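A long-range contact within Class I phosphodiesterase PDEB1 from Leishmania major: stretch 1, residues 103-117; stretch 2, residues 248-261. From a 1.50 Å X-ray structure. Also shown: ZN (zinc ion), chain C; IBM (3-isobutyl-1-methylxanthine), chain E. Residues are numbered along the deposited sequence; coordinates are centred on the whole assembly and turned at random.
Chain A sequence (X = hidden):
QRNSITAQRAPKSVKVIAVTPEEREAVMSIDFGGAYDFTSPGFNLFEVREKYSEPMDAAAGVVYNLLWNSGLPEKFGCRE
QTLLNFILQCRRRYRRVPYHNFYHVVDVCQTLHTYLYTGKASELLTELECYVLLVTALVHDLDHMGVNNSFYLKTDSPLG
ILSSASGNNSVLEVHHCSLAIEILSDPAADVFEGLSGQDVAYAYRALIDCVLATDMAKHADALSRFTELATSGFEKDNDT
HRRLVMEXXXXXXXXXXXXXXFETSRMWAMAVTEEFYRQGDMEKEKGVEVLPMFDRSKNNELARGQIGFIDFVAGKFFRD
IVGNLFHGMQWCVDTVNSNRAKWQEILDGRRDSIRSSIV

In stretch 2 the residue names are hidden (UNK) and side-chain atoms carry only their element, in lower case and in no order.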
# COMPACT_ATOMS: atom_id res chain seq x y z
N TYR A 103 16.17 15.19 5.40
CA TYR A 103 17.19 15.36 6.43
C TYR A 103 16.99 14.48 7.65
O TYR A 103 17.96 14.06 8.28
CB TYR A 103 17.27 16.83 6.85
CG TYR A 103 17.53 17.76 5.68
CD1 TYR A 103 16.60 18.72 5.32
CD2 TYR A 103 18.71 17.65 4.94
CE1 TYR A 103 16.83 19.57 4.23
CE2 TYR A 103 18.95 18.50 3.85
CZ TYR A 103 18.00 19.45 3.50
OH TYR A 103 18.22 20.29 2.43
N HIS A 104 15.74 14.19 7.99
CA HIS A 104 15.47 13.33 9.14
C HIS A 104 15.99 11.91 8.89
O HIS A 104 16.58 11.31 9.78
CB HIS A 104 13.97 13.26 9.44
CG HIS A 104 13.58 12.12 10.34
ND1 HIS A 104 13.99 12.03 11.65
CD2 HIS A 104 12.79 11.04 10.12
CE1 HIS A 104 13.47 10.95 12.20
NE2 HIS A 104 12.74 10.33 11.29
N VAL A 105 15.77 11.37 7.69
CA VAL A 105 16.23 10.01 7.44
C VAL A 105 17.74 9.94 7.25
O VAL A 105 18.36 8.93 7.58
CB VAL A 105 15.48 9.33 6.26
CG1 VAL A 105 13.98 9.30 6.55
CG2 VAL A 105 15.75 10.04 4.94
N VAL A 106 18.34 11.01 6.75
CA VAL A 106 19.78 11.06 6.60
C VAL A 106 20.34 11.03 8.03
O VAL A 106 21.31 10.33 8.33
CB VAL A 106 20.23 12.36 5.88
CG1 VAL A 106 21.74 12.56 6.03
CG2 VAL A 106 19.84 12.28 4.41
N ASP A 107 19.70 11.79 8.92
CA ASP A 107 20.11 11.83 10.31
C ASP A 107 19.97 10.46 10.98
O ASP A 107 20.88 10.02 11.69
CB ASP A 107 19.29 12.86 11.08
CG ASP A 107 19.57 12.85 12.57
OD1 ASP A 107 20.76 12.93 12.96
OD2 ASP A 107 18.60 12.77 13.36
N VAL A 108 18.85 9.78 10.77
CA VAL A 108 18.67 8.47 11.39
C VAL A 108 19.71 7.48 10.87
O VAL A 108 20.25 6.68 11.63
CB VAL A 108 17.23 7.93 11.14
CG1 VAL A 108 17.10 6.50 11.64
CG2 VAL A 108 16.23 8.81 11.88
N CYS A 109 20.00 7.55 9.57
CA CYS A 109 20.99 6.66 8.97
C CYS A 109 22.37 6.89 9.61
O CYS A 109 23.02 5.96 10.06
CB CYS A 109 21.05 6.91 7.46
SG CYS A 109 22.22 5.86 6.55
N GLN A 110 22.79 8.15 9.65
CA GLN A 110 24.08 8.51 10.23
C GLN A 110 24.15 8.14 11.71
O GLN A 110 25.18 7.64 12.20
CB GLN A 110 24.32 10.01 10.04
CG GLN A 110 25.73 10.51 10.36
CD GLN A 110 25.96 10.78 11.84
OE1 GLN A 110 25.07 11.28 12.53
NE2 GLN A 110 27.16 10.48 12.32
N THR A 111 23.06 8.36 12.42
CA THR A 111 22.99 8.06 13.84
C THR A 111 23.12 6.55 14.08
O THR A 111 23.82 6.11 14.99
CB THR A 111 21.66 8.56 14.44
OG1 THR A 111 21.59 9.99 14.30
CG2 THR A 111 21.57 8.20 15.91
N LEU A 112 22.45 5.75 13.25
CA LEU A 112 22.53 4.31 13.41
C LEU A 112 23.95 3.83 13.17
O LEU A 112 24.41 2.89 13.82
CB LEU A 112 21.57 3.61 12.44
CG LEU A 112 20.09 3.73 12.83
CD1 LEU A 112 19.22 3.13 11.74
CD2 LEU A 112 19.86 3.03 14.16
N HIS A 113 24.66 4.48 12.26
CA HIS A 113 26.04 4.09 12.00
C HIS A 113 26.82 4.30 13.30
O HIS A 113 27.59 3.43 13.71
CB HIS A 113 26.65 4.92 10.87
CG HIS A 113 28.03 4.50 10.48
ND1 HIS A 113 29.14 4.78 11.26
CD2 HIS A 113 28.49 3.83 9.40
CE1 HIS A 113 30.22 4.29 10.67
NE2 HIS A 113 29.85 3.71 9.54
N THR A 114 26.59 5.42 13.98
CA THR A 114 27.31 5.66 15.23
C THR A 114 26.96 4.63 16.30
O THR A 114 27.80 4.26 17.11
CB THR A 114 27.09 7.10 15.79
OG1 THR A 114 25.76 7.23 16.30
CG2 THR A 114 27.35 8.14 14.72
N TYR A 115 25.72 4.16 16.31
CA TYR A 115 25.32 3.17 17.31
C TYR A 115 25.98 1.83 17.02
O TYR A 115 26.44 1.14 17.94
CB TYR A 115 23.80 2.98 17.31
CG TYR A 115 23.00 4.15 17.82
CD1 TYR A 115 21.61 4.15 17.74
CD2 TYR A 115 23.62 5.27 18.40
CE1 TYR A 115 20.86 5.22 18.21
CE2 TYR A 115 22.87 6.34 18.88
CZ TYR A 115 21.49 6.31 18.78
OH TYR A 115 20.74 7.37 19.23
N LEU A 116 26.03 1.47 15.75
CA LEU A 116 26.63 0.21 15.33
C LEU A 116 28.13 0.14 15.51
O LEU A 116 28.67 -0.84 16.01
CB LEU A 116 26.31 -0.06 13.85
CG LEU A 116 24.86 -0.40 13.50
CD1 LEU A 116 24.71 -0.41 11.99
CD2 LEU A 116 24.48 -1.75 14.11
N TYR A 117 28.82 1.20 15.11
CA TYR A 117 30.27 1.18 15.18
C TYR A 117 30.93 1.93 16.33
O TYR A 117 31.87 1.42 16.93
CB TYR A 117 30.81 1.57 13.80
CG TYR A 117 30.26 0.63 12.75
CD1 TYR A 117 29.30 1.05 11.83
CD2 TYR A 117 30.61 -0.72 12.76
CE1 TYR A 117 28.70 0.14 10.94
CE2 TYR A 117 30.02 -1.64 11.88
CZ TYR A 117 29.07 -1.20 10.98
OH TYR A 117 28.47 -2.12 10.14
N UNK A 248 14.96 -2.42 17.76
CA UNK A 248 15.20 -1.53 18.89
C UNK A 248 16.17 -0.42 18.50
O UNK A 248 16.02 0.73 18.93
o UNK A 248 14.82 -3.36 20.41
c UNK A 248 15.73 -2.31 20.09
c UNK A 248 15.87 -1.40 21.30
N UNK A 249 17.17 -0.75 17.68
CA UNK A 249 18.14 0.25 17.23
C UNK A 249 17.48 1.29 16.34
O UNK A 249 17.72 2.48 16.52
c UNK A 249 21.11 -0.09 18.19
c UNK A 249 20.36 -1.11 17.34
c UNK A 249 21.31 -1.87 16.44
c UNK A 249 19.30 -0.40 16.48
N UNK A 250 16.65 0.87 15.38
CA UNK A 250 16.03 1.87 14.53
C UNK A 250 15.08 2.74 15.35
O UNK A 250 14.93 3.93 15.07
c UNK A 250 15.30 1.25 13.29
c UNK A 250 14.54 1.92 10.92
c UNK A 250 14.06 0.46 13.73
c UNK A 250 14.92 2.38 12.32
N UNK A 251 14.45 2.16 16.36
CA UNK A 251 13.56 2.93 17.22
C UNK A 251 14.41 3.98 17.95
O UNK A 251 14.02 5.14 18.05
c UNK A 251 12.87 2.04 18.25
c UNK A 251 11.59 1.39 17.76
c UNK A 251 10.88 0.63 18.88
c UNK A 251 10.56 1.54 20.06
n UNK A 251 9.71 2.71 19.70
N UNK A 252 15.57 3.56 18.43
CA UNK A 252 16.48 4.45 19.14
C UNK A 252 16.91 5.60 18.23
O UNK A 252 16.88 6.76 18.63
c UNK A 252 17.70 3.68 19.64
N UNK A 253 17.32 5.27 17.01
CA UNK A 253 17.73 6.30 16.09
C UNK A 253 16.60 7.27 15.80
O UNK A 253 16.80 8.47 15.67
N UNK A 254 15.39 6.73 15.71
CA UNK A 254 14.21 7.53 15.41
C UNK A 254 13.90 8.57 16.49
O UNK A 254 13.43 9.67 16.18
c UNK A 254 13.01 6.61 15.19
c UNK A 254 12.01 7.16 14.20
o UNK A 254 12.37 8.07 13.42
o UNK A 254 10.86 6.67 14.20
N UNK A 255 14.18 8.25 17.75
CA UNK A 255 13.93 9.20 18.84
C UNK A 255 15.23 9.71 19.46
O UNK A 255 15.26 10.12 20.62
c UNK A 255 11.70 8.18 19.41
c UNK A 255 13.06 8.57 19.97
c UNK A 255 13.76 7.36 20.57
N UNK A 256 16.28 9.73 18.65
CA UNK A 256 17.61 10.16 19.10
C UNK A 256 17.85 11.67 19.19
O UNK A 256 18.88 12.09 19.69
o UNK A 256 18.56 10.06 16.86
c UNK A 256 18.68 9.56 18.19
N UNK A 257 16.91 12.47 18.69
CA UNK A 257 17.09 13.92 18.73
C UNK A 257 17.47 14.42 20.13
O UNK A 257 18.32 15.29 20.26
c UNK A 257 15.54 14.50 16.78
n UNK A 257 16.51 13.98 16.04
o UNK A 257 14.47 14.86 16.31
c UNK A 257 15.81 14.64 18.28
N UNK A 258 16.83 13.88 21.15
CA UNK A 258 17.08 14.31 22.53
C UNK A 258 18.42 13.88 23.11
O UNK A 258 18.79 14.32 24.20
c UNK A 258 15.97 13.82 23.48
c UNK A 258 14.64 14.44 23.08
c UNK A 258 15.89 12.30 23.46
N UNK A 259 19.15 13.04 22.39
CA UNK A 259 20.45 12.57 22.86
C UNK A 259 21.62 13.26 22.16
O UNK A 259 22.78 12.94 22.41
c UNK A 259 20.61 11.06 22.64
c UNK A 259 19.43 10.30 23.24
o UNK A 259 20.67 10.80 21.23
N UNK A 260 21.32 14.21 21.28
CA UNK A 260 22.38 14.92 20.55
C UNK A 260 22.84 16.15 21.32
O UNK A 260 22.16 16.61 22.24
c UNK A 260 21.88 15.34 19.17
c UNK A 260 22.47 13.08 18.21
n UNK A 260 22.05 12.27 15.88
c UNK A 260 22.01 11.92 17.33
c UNK A 260 21.42 14.18 18.28
N UNK A 261 24.03 16.69 20.97
CA UNK A 261 24.54 17.88 21.66
C UNK A 261 23.40 18.89 21.77
O UNK A 261 22.64 19.09 20.83
c UNK A 261 25.66 18.34 20.73
c UNK A 261 24.98 16.21 19.96
c UNK A 261 26.23 17.02 20.28
ZN ZN C . 11.36 8.64 11.54
N9 IBM E . 7.26 13.25 19.89
C8 IBM E . 6.81 14.16 20.83
N7 IBM E . 7.69 15.07 21.15
C5 IBM E . 8.80 14.75 20.38
C4 IBM E . 8.55 13.63 19.60
N3 IBM E . 9.40 13.04 18.73
C2 IBM E . 10.63 13.62 18.64
N1 IBM E . 10.97 14.76 19.39
C6 IBM E . 10.06 15.31 20.25
O6 IBM E . 10.35 16.30 20.91
O2 IBM E . 11.46 13.15 17.88
C10 IBM E . 12.29 15.34 19.25
C11 IBM E . 9.02 11.87 17.96
C12 IBM E . 7.91 12.25 16.98
C13 IBM E . 8.49 12.72 15.65
C14 IBM E . 6.95 11.09 16.77
O HOH W 1 16.06 13.66 12.92
O HOH W 2 21.58 14.98 14.59
O HOH W 3 19.06 12.74 15.97
O HOH W 4 24.89 11.90 15.20
O HOH W 5 22.31 9.23 20.02
O HOH W 6 9.76 7.34 12.18
O HOH W 7 10.09 9.97 12.91

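Stretch 1 is helical throughout, and the helix that opens stretch 2 passes it at 9.0 Å between axes, with N-to-C directions 125° apart. Position 248 has one carbon carrying one oxygen and one carbon, all out of reach of stretch 1; a beta-branched hydroxyl side chain is threonine, T248. Position 249 has four carbons forked at the second, the pattern of leucine. In L249, CD1 lies 3.9 Å from L116 CD2 and CD2 lies 4.2 Å from Y115 CB, an apolar patch.

Position 250 also has four carbons, but the fork is at the first and one arm is two carbons long, which defines isoleucine. The CA-to-CB bond of I250 points away, yet its CG1 still comes within 4.4 Å of L112 CD1. Position 251 carries four carbons in a row ending in nitrogen, touching nothing on stretch 1: lysine, K251. At 252 a single carbon points toward stretch 1, so the residue is alanine; A252 CB packs 3.8 Å from Y115 CE1.

Position 253 has no side-chain atoms and is glycine. The backbones come nearest here, with G253 CA 5.3 Å from V108 CA. An ideal CB here would lie 3.2 Å from L112 CD2 and 3.4 Å from V108 CG1, both tight, so the bare backbone suits the close approach.

Position 254 shows two carbons, the second carrying two oxygens: a carboxylate one carbon from CB, hence aspartate. D254 OD1 lies 3.1 Å from H104 NE2, but this is no hydrogen bond, because both atoms bind zinc, each 2.2 Å from ZN. Position 255, one carbon bearing two more, is valine; V255 points away and is the first residue to leave helical phi/psi.

At 256 one carbon is followed by one oxygen, with CB 3.2 Å from Y115 OH. This is serine, and S256 OG donates back to G253 O at 2.7 Å. Position 257 has two carbons, the second bearing one oxygen and one nitrogen, an amide that identifies asparagine; N257 ND2 lies 3.6 Å from D107 OD2, and water 1 links these two atoms. Position 258 repeats the three-carbon fork of valine, and V258 is out of reach. Position 259 has one carbon carrying an oxygen and a carbon: threonine. Water 5 donates to T259 OG1 and also contacts Y115 OH, each at 2.6 Å.

Position 260 has four carbons in a row ending in nitrogen, reaching stretch 1. It is lysine: K260 NZ donates to T111 OG1 at 2.8 Å and forms a salt bridge with D107 OD1 at 3.3 Å. Position 261 has three carbons closing a ring onto the backbone nitrogen, making it proline; P261 makes no contact.

The contact combines three elements: leucine and tyrosine packing around the glycine approach, a zinc ion shared by H104 and D254, and a polar cluster where K260 meets D107 and T111, with water 3 joining D107, S256, N257 and K260.

Stretch 2 (248-261) TLIKAGDVSNVTKP
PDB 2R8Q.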